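Local coordinates for protein ferritin (Mycoplasma penetrans, PDB 7DIE) that forms a 24-subunit cage that binds iron, probably oxidising iron(II) taken up through its channels and storing it as iron(III), at residues Lys18-Glu23 with Ser62-Tyr67. Sequence-based numbering, arbitrary orientation.
Sequences KHYNVE and SRLVKY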
ATOM      1  N   LYS A  18      -8.039 -15.361  51.981  1.00 28.22           N
ATOM      2  CA  LYS A  18      -6.853 -15.005  52.753  1.00 25.36           C
ATOM      3  C   LYS A  18      -5.656 -14.799  51.842  1.00 25.62           C
ATOM      4  O   LYS A  18      -4.841 -13.898  52.065  1.00 27.23           O
ATOM      5  CB  LYS A  18      -6.542 -16.086  53.790  1.00 29.81           C
ATOM      6  CG  LYS A  18      -5.254 -15.797  54.561  1.00 38.36           C
ATOM      7  CD  LYS A  18      -4.932 -16.874  55.582  1.00 46.94           C
ATOM      8  CE  LYS A  18      -3.781 -16.437  56.480  1.00 54.04           C
ATOM      9  NZ  LYS A  18      -3.444 -17.462  57.502  1.00 59.41           N
ATOM     10  N   HIS A  19      -5.520 -15.627  50.814  1.00 25.50           N
ATOM     11  CA  HIS A  19      -4.385 -15.411  49.930  1.00 25.02           C
ATOM     12  C   HIS A  19      -4.515 -14.089  49.167  1.00 24.68           C
ATOM     13  O   HIS A  19      -3.508 -13.413  48.914  1.00 26.65           O
ATOM     14  CB  HIS A  19      -4.213 -16.562  48.955  1.00 24.17           C
ATOM     15  CG  HIS A  19      -3.002 -16.379  48.110  1.00 26.52           C
ATOM     16  ND1 HIS A  19      -1.731 -16.368  48.649  1.00 25.93           N
ATOM     17  CD2 HIS A  19      -2.867 -16.051  46.806  1.00 26.56           C
ATOM     18  CE1 HIS A  19      -0.861 -16.093  47.696  1.00 27.48           C
ATOM     19  NE2 HIS A  19      -1.524 -15.899  46.569  1.00 27.30           N
ATOM     20  N   TYR A  20      -5.736 -13.697  48.789  1.00 26.34           N
ATOM     21  CA  TYR A  20      -5.917 -12.353  48.230  1.00 27.10           C
ATOM     22  C   TYR A  20      -5.364 -11.297  49.181  1.00 27.46           C
ATOM     23  O   TYR A  20      -4.641 -10.378  48.767  1.00 24.38           O
ATOM     24  CB  TYR A  20      -7.400 -12.094  47.933  1.00 25.40           C
ATOM     25  CG  TYR A  20      -7.682 -10.737  47.277  1.00 26.15           C
ATOM     26  CD1 TYR A  20      -7.679  -9.571  48.022  1.00 29.08           C
ATOM     27  CD2 TYR A  20      -7.985 -10.647  45.925  1.00 26.77           C
ATOM     28  CE1 TYR A  20      -7.934  -8.335  47.439  1.00 29.54           C
ATOM     29  CE2 TYR A  20      -8.264  -9.412  45.325  1.00 30.50           C
ATOM     30  CZ  TYR A  20      -8.237  -8.259  46.093  1.00 29.94           C
ATOM     31  OH  TYR A  20      -8.495  -7.014  45.531  1.00 30.57           O
ATOM     32  N   ASN A  21      -5.699 -11.409  50.473  1.00 26.01           N
ATOM     33  CA  ASN A  21      -5.189 -10.439  51.440  1.00 27.50           C
ATOM     34  C   ASN A  21      -3.668 -10.477  51.522  1.00 26.09           C
ATOM     35  O   ASN A  21      -3.041  -9.451  51.782  1.00 26.09           O
ATOM     36  CB  ASN A  21      -5.801 -10.692  52.827  1.00 26.75           C
ATOM     37  CG  ASN A  21      -7.227 -10.188  52.938  1.00 31.44           C
ATOM     38  OD1 ASN A  21      -7.459  -9.045  53.335  1.00 30.74           O
ATOM     39  ND2 ASN A  21      -8.191 -11.027  52.566  1.00 34.67           N
ATOM     40  N   VAL A  22      -3.061 -11.650  51.335  1.00 25.96           N
ATOM     41  CA  VAL A  22      -1.603 -11.737  51.398  1.00 22.70           C
ATOM     42  C   VAL A  22      -0.970 -11.083  50.173  1.00 25.63           C
ATOM     43  O   VAL A  22       0.053 -10.384  50.282  1.00 26.48           O
ATOM     44  CB  VAL A  22      -1.162 -13.203  51.557  1.00 25.55           C
ATOM     45  CG1 VAL A  22       0.358 -13.325  51.412  1.00 27.40           C
ATOM     46  CG2 VAL A  22      -1.622 -13.748  52.924  1.00 26.97           C
ATOM     47  N   GLU A  23      -1.559 -11.285  48.985  1.00 26.51           N
ATOM     48  CA  GLU A  23      -1.043 -10.581  47.800  1.00 24.55           C
ATOM     49  C   GLU A  23      -1.226  -9.070  47.928  1.00 27.01           C
ATOM     50  O   GLU A  23      -0.365  -8.289  47.495  1.00 27.38           O
ATOM     51  CB  GLU A  23      -1.741 -11.081  46.532  1.00 25.36           C
ATOM     52  CG  GLU A  23      -1.605 -12.594  46.280  1.00 25.05           C
ATOM     53  CD  GLU A  23      -0.352 -12.949  45.488  1.00 28.04           C
ATOM     54  OE1 GLU A  23       0.589 -12.118  45.426  1.00 26.57           O
ATOM     55  OE2 GLU A  23      -0.314 -14.064  44.922  1.00 27.83           O
ATOM     56  N   SER A  62      -6.413  -9.739  40.647  1.00 29.95           N
ATOM     57  CA  SER A  62      -7.463  -9.811  39.634  1.00 26.41           C
ATOM     58  C   SER A  62      -7.864 -11.254  39.354  1.00 25.10           C
ATOM     59  O   SER A  62      -9.054 -11.551  39.226  1.00 27.09           O
ATOM     60  CB  SER A  62      -7.006  -9.141  38.331  1.00 27.93           C
ATOM     61  OG  SER A  62      -5.896  -9.836  37.777  1.00 35.06           O
ATOM     62  N   ARG A  63      -6.888 -12.166  39.252  1.00 22.19           N
ATOM     63  CA  ARG A  63      -7.224 -13.573  39.013  1.00 24.70           C
ATOM     64  C   ARG A  63      -7.981 -14.170  40.198  1.00 27.98           C
ATOM     65  O   ARG A  63      -8.900 -14.973  40.009  1.00 24.60           O
ATOM     66  CB  ARG A  63      -5.960 -14.397  38.732  1.00 25.80           C
ATOM     67  CG  ARG A  63      -5.445 -14.316  37.286  1.00 28.46           C
ATOM     68  CD  ARG A  63      -4.145 -15.123  37.131  1.00 27.88           C
ATOM     69  NE  ARG A  63      -3.709 -15.206  35.737  1.00 29.91           N
ATOM     70  CZ  ARG A  63      -3.098 -14.220  35.087  1.00 31.81           C
ATOM     71  NH1 ARG A  63      -2.839 -13.059  35.701  1.00 27.53           N
ATOM     72  NH2 ARG A  63      -2.748 -14.386  33.817  1.00 28.21           N
ATOM     73  N   LEU A  64      -7.631 -13.772  41.427  1.00 24.87           N
ATOM     74  CA  LEU A  64      -8.302 -14.334  42.601  1.00 25.99           C
ATOM     75  C   LEU A  64      -9.741 -13.852  42.697  1.00 27.56           C
ATOM     76  O   LEU A  64     -10.651 -14.650  42.927  1.00 26.68           O
ATOM     77  CB  LEU A  64      -7.532 -13.983  43.881  1.00 25.89           C
ATOM     78  CG  LEU A  64      -6.139 -14.608  43.955  1.00 25.67           C
ATOM     79  CD1 LEU A  64      -5.279 -13.919  45.003  1.00 26.87           C
ATOM     80  CD2 LEU A  64      -6.241 -16.104  44.261  1.00 29.25           C
ATOM     81  N   VAL A  65      -9.981 -12.549  42.515  1.00 25.39           N
ATOM     82  CA  VAL A  65     -11.365 -12.098  42.620  1.00 28.31           C
ATOM     83  C   VAL A  65     -12.203 -12.637  41.460  1.00 29.45           C
ATOM     84  O   VAL A  65     -13.385 -12.950  41.641  1.00 27.66           O
ATOM     85  CB  VAL A  65     -11.454 -10.561  42.744  1.00 26.56           C
ATOM     86  CG1 VAL A  65     -11.040  -9.880  41.465  1.00 26.35           C
ATOM     87  CG2 VAL A  65     -12.881 -10.159  43.109  1.00 33.63           C
ATOM     88  N   LYS A  66     -11.614 -12.790  40.270  1.00 25.34           N
ATOM     89  CA  LYS A  66     -12.358 -13.351  39.139  1.00 23.35           C
ATOM     90  C   LYS A  66     -12.729 -14.798  39.385  1.00 27.00           C
ATOM     91  O   LYS A  66     -13.824 -15.240  39.017  1.00 24.97           O
ATOM     92  CB  LYS A  66     -11.524 -13.257  37.854  1.00 27.87           C
ATOM     93  CG  LYS A  66     -11.422 -11.848  37.242  1.00 43.74           C
ATOM     94  CD  LYS A  66     -10.974 -11.918  35.762  1.00 51.74           C
ATOM     95  CE  LYS A  66     -10.351 -10.605  35.278  1.00 65.31           C
ATOM     96  NZ  LYS A  66      -9.195 -10.779  34.323  1.00 63.00           N
ATOM     97  N   TYR A  67     -11.811 -15.560  39.975  1.00 23.03           N
ATOM     98  CA  TYR A  67     -12.108 -16.950  40.307  1.00 23.44           C
ATOM     99  C   TYR A  67     -13.221 -17.042  41.345  1.00 26.03           C
ATOM    100  O   TYR A  67     -14.144 -17.851  41.203  1.00 24.23           O
ATOM    101  CB  TYR A  67     -10.851 -17.662  40.825  1.00 22.86           C
ATOM    102  CG  TYR A  67     -11.170 -19.065  41.345  1.00 26.39           C
ATOM    103  CD1 TYR A  67     -11.663 -20.047  40.490  1.00 24.71           C
ATOM    104  CD2 TYR A  67     -11.002 -19.394  42.693  1.00 26.55           C
ATOM    105  CE1 TYR A  67     -11.984 -21.334  40.961  1.00 27.42           C
ATOM    106  CE2 TYR A  67     -11.326 -20.671  43.174  1.00 29.81           C
ATOM    107  CZ  TYR A  67     -11.820 -21.633  42.309  1.00 25.96           C
ATOM    108  OH  TYR A  67     -12.126 -22.901  42.780  1.00 26.80           O
TER
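In the four-helix bundle of the ferritin subunit, helices 10-39 and 43-70 run antiparallel, their axes here 9.9 Å apart at an angle of 160°. Leu64 bridges them. Its CB lies 3.9 Å from Tyr20 CD2, at the edge of the ring and in its plane. CG stands anti to the carbonyl carbon of Leu64, and from there CD1, extended away from CA (chi2 163°), reaches helix 10-39. This one methyl touches three residues: Leu64 CD1 lies 3.6 Å from Tyr20 CA and also meets His19 CD2 and Glu23 CG. Leu64 crosses the His19 and Glu23 side chains at about a right angle. Val65 adds looser packing, its CB obliquely beside Tyr20 CE2, and Phe31 of a neighbouring subunit also packs on that tyrosine. Beyond the Leu64 methyl, buried His19 and Glu23 join a polar chain leading toward the iron site. Ser108 OG is hydrogen-bonded to His19 ND1, Lys56 forms a salt bridge with Glu23 OE1, and Glu23 OE2 is hydrogen-bonded to ND1 of the iron ligand His60, making Glu23 a second-shell partner of the metal. His19 NE2 donates to Glu23 OE2 over 2.7 Å, a bent bond (134°) that meets OE2 from above the carboxylate plane, with OE2 also tilted out of the imidazole plane.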